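Local coordinates for protein-glutamate methylesterase/protein-glutamine glutaminase (Thermotoga maritima, PDB 3SFT), which demethylates methylglutamate residues of chemotaxis receptors and probably also deamidates specific receptor glutamines, this chain being its C-terminal catalytic domain, at residues P19-M24 with I131-G136; V38-M43 with D113-K118. All coordinates share one frame; numbering follows the deposited sequence.

Contact 1: P19-M24 with I131-G136; sequences PRSLDM and ILTGMG
Ser21 and Leu22 of the short helix 18-22 meet Leu132 and Thr133 in a small, buried and mainly apolar contact at the C-terminal edge of the parallel sheet. The helix follows strand 9-14, whereas 131-136 is the loop that leaves strand 127-131, its neighbour in the sheet, so the contact brings together the segments that follow two adjacent strands of the doubly wound α/β domain. The nearest CA atoms, those of Ser21 and Thr133, are 7.4 Å apart, and side chains fill the interval. Leu22 and Leu132 cross at about a right angle, methyl against methyl, with Leu22 CD2 3.8 Å from Leu132 CD1. The same Leu132 methyl lies 4.0 Å from Leu22 CG, and strand 9-14 completes the surroundings through Ser14, which both leucines touch, and Ile12 beside Leu132. One helix position earlier, Ser21 directs its side chain at the loop, and OG lies 3.6 Å from Thr133 CG2. That methyl can face the serine because OG1 of Thr133 is set anti to the backbone N (chi1 173°), which sends the hydroxyl elsewhere. It is gripped there by Thr16 O and by the backbone N atoms of Val162 and Val163. Glu156 ties the two segments together from outside: OE2 bonds Ser21 OG and OE1 bonds Thr133 N. The side chain of Thr133 is about 7 Å from that of Ser15, a predicted active-site residue. No hydrogen bond passes directly between the segments; the loop offers methyls, met by a leucine methyl and by Ser21 CB and OG, while both buried hydroxyls and the Thr133 amide find their partners in neighbouring loops and strands, with one carboxylate, Glu156, serving helix and loop alike.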
loop_
_atom_site.group_PDB
_atom_site.type_symbol
_atom_site.label_atom_id
_atom_site.label_comp_id
_atom_site.label_asym_id
_atom_site.label_seq_id
_atom_site.Cartn_x
_atom_site.Cartn_y
_atom_site.Cartn_z
ATOM N N PRO A 19 -2.870 10.567 -4.622
ATOM C CA PRO A 19 -4.275 10.471 -5.038
ATOM C C PRO A 19 -4.477 10.436 -6.556
ATOM O O PRO A 19 -5.331 9.703 -7.054
ATOM C CB PRO A 19 -4.890 11.715 -4.408
ATOM C CG PRO A 19 -4.122 11.820 -3.117
ATOM C CD PRO A 19 -2.706 11.591 -3.574
ATOM N N ARG A 20 -3.686 11.223 -7.284
ATOM C CA ARG A 20 -3.776 11.268 -8.737
ATOM C C ARG A 20 -3.426 9.906 -9.362
ATOM O O ARG A 20 -4.081 9.465 -10.307
ATOM C CB ARG A 20 -2.852 12.358 -9.299
ATOM C CG ARG A 20 -3.091 12.652 -10.775
ATOM C CD ARG A 20 -2.112 13.671 -11.340
ATOM N NE ARG A 20 -0.785 13.096 -11.536
ATOM C CZ ARG A 20 -0.078 13.178 -12.661
ATOM N NH1 ARG A 20 -0.557 13.814 -13.720
ATOM N NH2 ARG A 20 1.123 12.624 -12.720
ATOM N N SER A 21 -2.390 9.247 -8.849
ATOM C CA SER A 21 -1.999 7.944 -9.385
ATOM C C SER A 21 -2.940 6.837 -8.934
ATOM O O SER A 21 -3.216 5.906 -9.692
ATOM C CB SER A 21 -0.562 7.606 -9.017
ATOM O OG SER A 21 0.320 8.425 -9.756
ATOM N N LEU A 22 -3.447 6.957 -7.713
ATOM C CA LEU A 22 -4.387 5.978 -7.171
ATOM C C LEU A 22 -5.686 5.984 -7.982
ATOM O O LEU A 22 -6.348 4.954 -8.103
ATOM C CB LEU A 22 -4.666 6.262 -5.694
ATOM C CG LEU A 22 -3.538 5.881 -4.730
ATOM C CD1 LEU A 22 -3.744 6.546 -3.378
ATOM C CD2 LEU A 22 -3.484 4.373 -4.583
ATOM N N ASP A 23 -6.017 7.140 -8.562
ATOM C CA ASP A 23 -7.217 7.285 -9.392
ATOM C C ASP A 23 -7.114 6.426 -10.641
ATOM O O ASP A 23 -8.129 6.065 -11.228
ATOM C CB ASP A 23 -7.417 8.740 -9.836
ATOM C CG ASP A 23 -7.952 9.630 -8.734
ATOM O OD1 ASP A 23 -8.438 9.115 -7.704
ATOM O OD2 ASP A 23 -7.885 10.863 -8.911
ATOM N N MET A 24 -5.883 6.159 -11.076
ATOM C CA MET A 24 -5.631 5.334 -12.255
ATOM C C MET A 24 -5.523 3.855 -11.879
ATOM O O MET A 24 -5.470 2.991 -12.755
ATOM C CB MET A 24 -4.320 5.752 -12.930
ATOM C CG MET A 24 -4.275 7.165 -13.482
ATOM S SD MET A 24 -2.707 7.490 -14.365
ATOM C CE MET A 24 -1.935 8.665 -13.256
ATOM N N ILE A 131 4.950 0.769 -4.716
ATOM C CA ILE A 131 5.465 2.056 -4.276
ATOM C C ILE A 131 5.222 3.090 -5.359
ATOM O O ILE A 131 5.816 3.044 -6.437
ATOM C CB ILE A 131 6.964 1.963 -3.924
ATOM C CG1 ILE A 131 7.180 0.844 -2.902
ATOM C CG2 ILE A 131 7.473 3.292 -3.386
ATOM C CD1 ILE A 131 6.353 0.993 -1.638
ATOM N N LEU A 132 4.333 4.022 -5.051
ATOM C CA LEU A 132 3.946 5.075 -5.976
ATOM C C LEU A 132 4.698 6.382 -5.781
ATOM O O LEU A 132 5.533 6.516 -4.883
ATOM C CB LEU A 132 2.441 5.343 -5.838
ATOM C CG LEU A 132 1.525 4.122 -5.957
ATOM C CD1 LEU A 132 0.064 4.563 -5.844
ATOM C CD2 LEU A 132 1.774 3.422 -7.287
ATOM N N THR A 133 4.349 7.335 -6.643
ATOM C CA THR A 133 4.866 8.696 -6.679
ATOM C C THR A 133 4.985 9.293 -5.284
ATOM O O THR A 133 4.155 9.014 -4.414
ATOM C CB THR A 133 3.898 9.587 -7.510
ATOM O OG1 THR A 133 4.296 10.959 -7.436
ATOM C CG2 THR A 133 2.466 9.448 -6.991
ATOM N N GLY A 134 6.013 10.116 -5.080
ATOM C CA GLY A 134 6.217 10.747 -3.789
ATOM C C GLY A 134 7.659 11.106 -3.485
ATOM O O GLY A 134 8.588 10.584 -4.105
ATOM N N MET A 135 7.844 12.017 -2.536
ATOM C CA MET A 135 9.175 12.441 -2.120
ATOM C C MET A 135 9.700 11.509 -1.045
ATOM O O MET A 135 8.928 10.876 -0.328
ATOM C CB MET A 135 9.150 13.851 -1.529
ATOM C CG MET A 135 9.137 14.981 -2.519
ATOM S SD MET A 135 9.268 16.612 -1.731
ATOM C CE MET A 135 9.497 17.506 -3.185
ATOM N N GLY A 136 11.020 11.441 -0.926
ATOM C CA GLY A 136 11.625 10.611 0.098
ATOM C C GLY A 136 11.897 9.168 -0.266
ATOM O O GLY A 136 11.802 8.764 -1.427
#

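Contact 2: V38-M43 with D113-K118; sequences VVVQHM and DFTLDK
Val38 and Val40 of strand 37-41 pack on Thr115 of helix 112-123, a helix-on-sheet contact of the doubly wound α/β fold, buried near the centre of the domain. In the alternating pattern of the strand these two valines point at the helix, while Val39 points away, to the other face of the sheet, where it touches Leu22. Both have the same rotamer, CG1 anti to the backbone N (chi1 180° in each), yet they use different branches. Val38 offers CG1, which lies 4.0 Å from Thr115 CG2. Val40 offers CG2, the methyl beside its own backbone N; it reaches tip to tip toward the threonine, 3.5 Å from Thr115 OG1 and 4.0 Å from Thr115 CB. Thr115 thus spans the two valines, each of its branches facing one of them. Its chi1 of -60° puts OG1 beside the backbone N, and the hydroxyl hydrogen-bonds to Leu86 O of strand 85-91, so this buried polar atom is satisfied although its neighbour across the contact is a methyl.

Just beyond the strand stands His42, predicted to be catalytic, whose NE2 is hydrogen-bonded to OD2 of Asp138, another predicted active-site residue. The other oxygen of that carboxylate, OD1, accepts a bond from Asp113 N, so the packed helix also touches the active site through its backbone. The Gln41 amide, also bonded to Ser15 O and Ser14 OG, donates through NE2 to His42 O over 3.0 Å, bent to 147° at the hydrogen and tilted out of the carbonyl plane.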
loop_
_atom_site.group_PDB
_atom_site.type_symbol
_atom_site.label_atom_id
_atom_site.label_comp_id
_atom_site.label_asym_id
_atom_site.label_seq_id
_atom_site.Cartn_x
_atom_site.Cartn_y
_atom_site.Cartn_z
ATOM N N VAL A 38 -4.190 -2.436 1.041
ATOM C CA VAL A 38 -3.897 -1.474 2.099
ATOM C C VAL A 38 -3.133 -0.302 1.490
ATOM O O VAL A 38 -2.140 -0.495 0.782
ATOM C CB VAL A 38 -3.045 -2.112 3.224
ATOM C CG1 VAL A 38 -2.764 -1.094 4.313
ATOM C CG2 VAL A 38 -3.760 -3.331 3.803
ATOM N N VAL A 39 -3.611 0.909 1.737
ATOM C CA VAL A 39 -2.960 2.092 1.198
ATOM C C VAL A 39 -2.457 3.013 2.300
ATOM O O VAL A 39 -3.222 3.418 3.169
ATOM C CB VAL A 39 -3.924 2.902 0.286
ATOM C CG1 VAL A 39 -3.248 4.180 -0.200
ATOM C CG2 VAL A 39 -4.371 2.056 -0.898
ATOM N N VAL A 40 -1.161 3.310 2.271
ATOM C CA VAL A 40 -0.547 4.219 3.227
ATOM C C VAL A 40 -0.126 5.455 2.431
ATOM O O VAL A 40 0.881 5.446 1.723
ATOM C CB VAL A 40 0.696 3.605 3.918
ATOM C CG1 VAL A 40 1.292 4.601 4.892
ATOM C CG2 VAL A 40 0.325 2.317 4.656
ATOM N N GLN A 41 -0.939 6.497 2.523
ATOM C CA GLN A 41 -0.701 7.756 1.832
ATOM C C GLN A 41 -0.270 8.808 2.846
ATOM O O GLN A 41 -0.976 9.046 3.827
ATOM C CB GLN A 41 -2.001 8.194 1.129
ATOM C CG GLN A 41 -2.069 9.659 0.668
ATOM C CD GLN A 41 -1.155 9.974 -0.496
ATOM O OE1 GLN A 41 -1.092 9.232 -1.468
ATOM N NE2 GLN A 41 -0.470 11.104 -0.419
ATOM N N HIS A 42 0.894 9.418 2.617
ATOM C CA HIS A 42 1.413 10.472 3.498
ATOM C C HIS A 42 0.477 11.668 3.391
ATOM O O HIS A 42 0.183 12.140 2.294
ATOM C CB HIS A 42 2.813 10.930 3.072
ATOM C CG HIS A 42 3.855 9.859 3.131
ATOM N ND1 HIS A 42 5.176 10.096 2.820
ATOM C CD2 HIS A 42 3.773 8.548 3.453
ATOM C CE1 HIS A 42 5.863 8.977 2.947
ATOM N NE2 HIS A 42 5.038 8.022 3.329
ATOM N N MET A 43 0.016 12.158 4.531
ATOM C CA MET A 43 -0.897 13.290 4.538
ATOM C C MET A 43 -1.080 13.782 5.965
ATOM O O MET A 43 -1.027 12.991 6.910
ATOM C CB MET A 43 -2.247 12.859 3.953
ATOM C CG MET A 43 -2.867 13.884 3.014
ATOM S SD MET A 43 -3.722 13.128 1.622
ATOM C CE MET A 43 -4.757 11.903 2.493
ATOM N N ASP A 113 6.691 1.831 5.409
ATOM C CA ASP A 113 7.710 0.862 5.846
ATOM C C ASP A 113 7.198 0.001 7.007
ATOM O O ASP A 113 7.437 -1.206 7.048
ATOM C CB ASP A 113 9.007 1.563 6.280
ATOM C CG ASP A 113 9.905 1.936 5.107
ATOM O OD1 ASP A 113 9.685 1.434 3.982
ATOM O OD2 ASP A 113 10.843 2.730 5.319
ATOM N N PHE A 114 6.493 0.628 7.945
ATOM C CA PHE A 114 5.944 -0.090 9.097
ATOM C C PHE A 114 4.899 -1.122 8.664
ATOM O O PHE A 114 4.935 -2.276 9.108
ATOM C CB PHE A 114 5.326 0.892 10.099
ATOM C CG PHE A 114 4.900 0.251 11.397
ATOM C CD1 PHE A 114 5.724 0.312 12.519
ATOM C CD2 PHE A 114 3.678 -0.411 11.501
ATOM C CE1 PHE A 114 5.335 -0.277 13.724
ATOM C CE2 PHE A 114 3.282 -0.999 12.698
ATOM C CZ PHE A 114 4.112 -0.933 13.811
ATOM N N THR A 115 3.961 -0.707 7.812
ATOM C CA THR A 115 2.912 -1.609 7.333
ATOM C C THR A 115 3.483 -2.786 6.530
ATOM O O THR A 115 3.039 -3.930 6.687
ATOM C CB THR A 115 1.864 -0.851 6.487
ATOM O OG1 THR A 115 1.253 0.164 7.294
ATOM C CG2 THR A 115 0.776 -1.795 5.986
ATOM N N LEU A 116 4.461 -2.499 5.674
ATOM C CA LEU A 116 5.095 -3.528 4.856
ATOM C C LEU A 116 5.886 -4.512 5.704
ATOM O O LEU A 116 5.918 -5.703 5.410
ATOM C CB LEU A 116 5.989 -2.890 3.796
ATOM C CG LEU A 116 5.240 -2.283 2.606
ATOM C CD1 LEU A 116 6.118 -1.308 1.845
ATOM C CD2 LEU A 116 4.782 -3.397 1.699
ATOM N N ASP A 117 6.526 -4.009 6.756
ATOM C CA ASP A 117 7.294 -4.853 7.662
ATOM C C ASP A 117 6.350 -5.902 8.248
ATOM O O ASP A 117 6.642 -7.100 8.226
ATOM C CB ASP A 117 7.900 -4.003 8.789
ATOM C CG ASP A 117 8.604 -4.841 9.852
ATOM O OD1 ASP A 117 9.300 -5.817 9.494
ATOM O OD2 ASP A 117 8.468 -4.514 11.053
ATOM N N LYS A 118 5.206 -5.441 8.748
ATOM C CA LYS A 118 4.220 -6.335 9.325
ATOM C C LYS A 118 3.596 -7.260 8.287
ATOM O O LYS A 118 3.551 -8.469 8.497
ATOM C CB LYS A 118 3.139 -5.542 10.068
ATOM C CG LYS A 118 3.661 -4.787 11.278
ATOM C CD LYS A 118 4.452 -5.720 12.191
ATOM C CE LYS A 118 5.024 -4.980 13.390
ATOM N NZ LYS A 118 5.913 -3.865 12.979
#

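Overall arrangement
Both contacts are buried, but contact 2 lies nearer the middle of the domain, about 6 Å from the chain centre to its own centre, against about 10 Å for contact 1. Contact 2 sets a strand against a helix on one face of the parallel sheet; contact 1 joins a short helix to a loop where strands end. Their centres are about 13 Å apart, and they touch, among other places, where Pro19 CD lies 3.5 Å from Gln41 OE1. Neither has a direct hydrogen bond across its segments. In contact 1 a shared carboxylate links the two sides, whereas contact 2 is van der Waals packing of valine methyls on both branches of a threonine whose hydroxyl is bonded elsewhere.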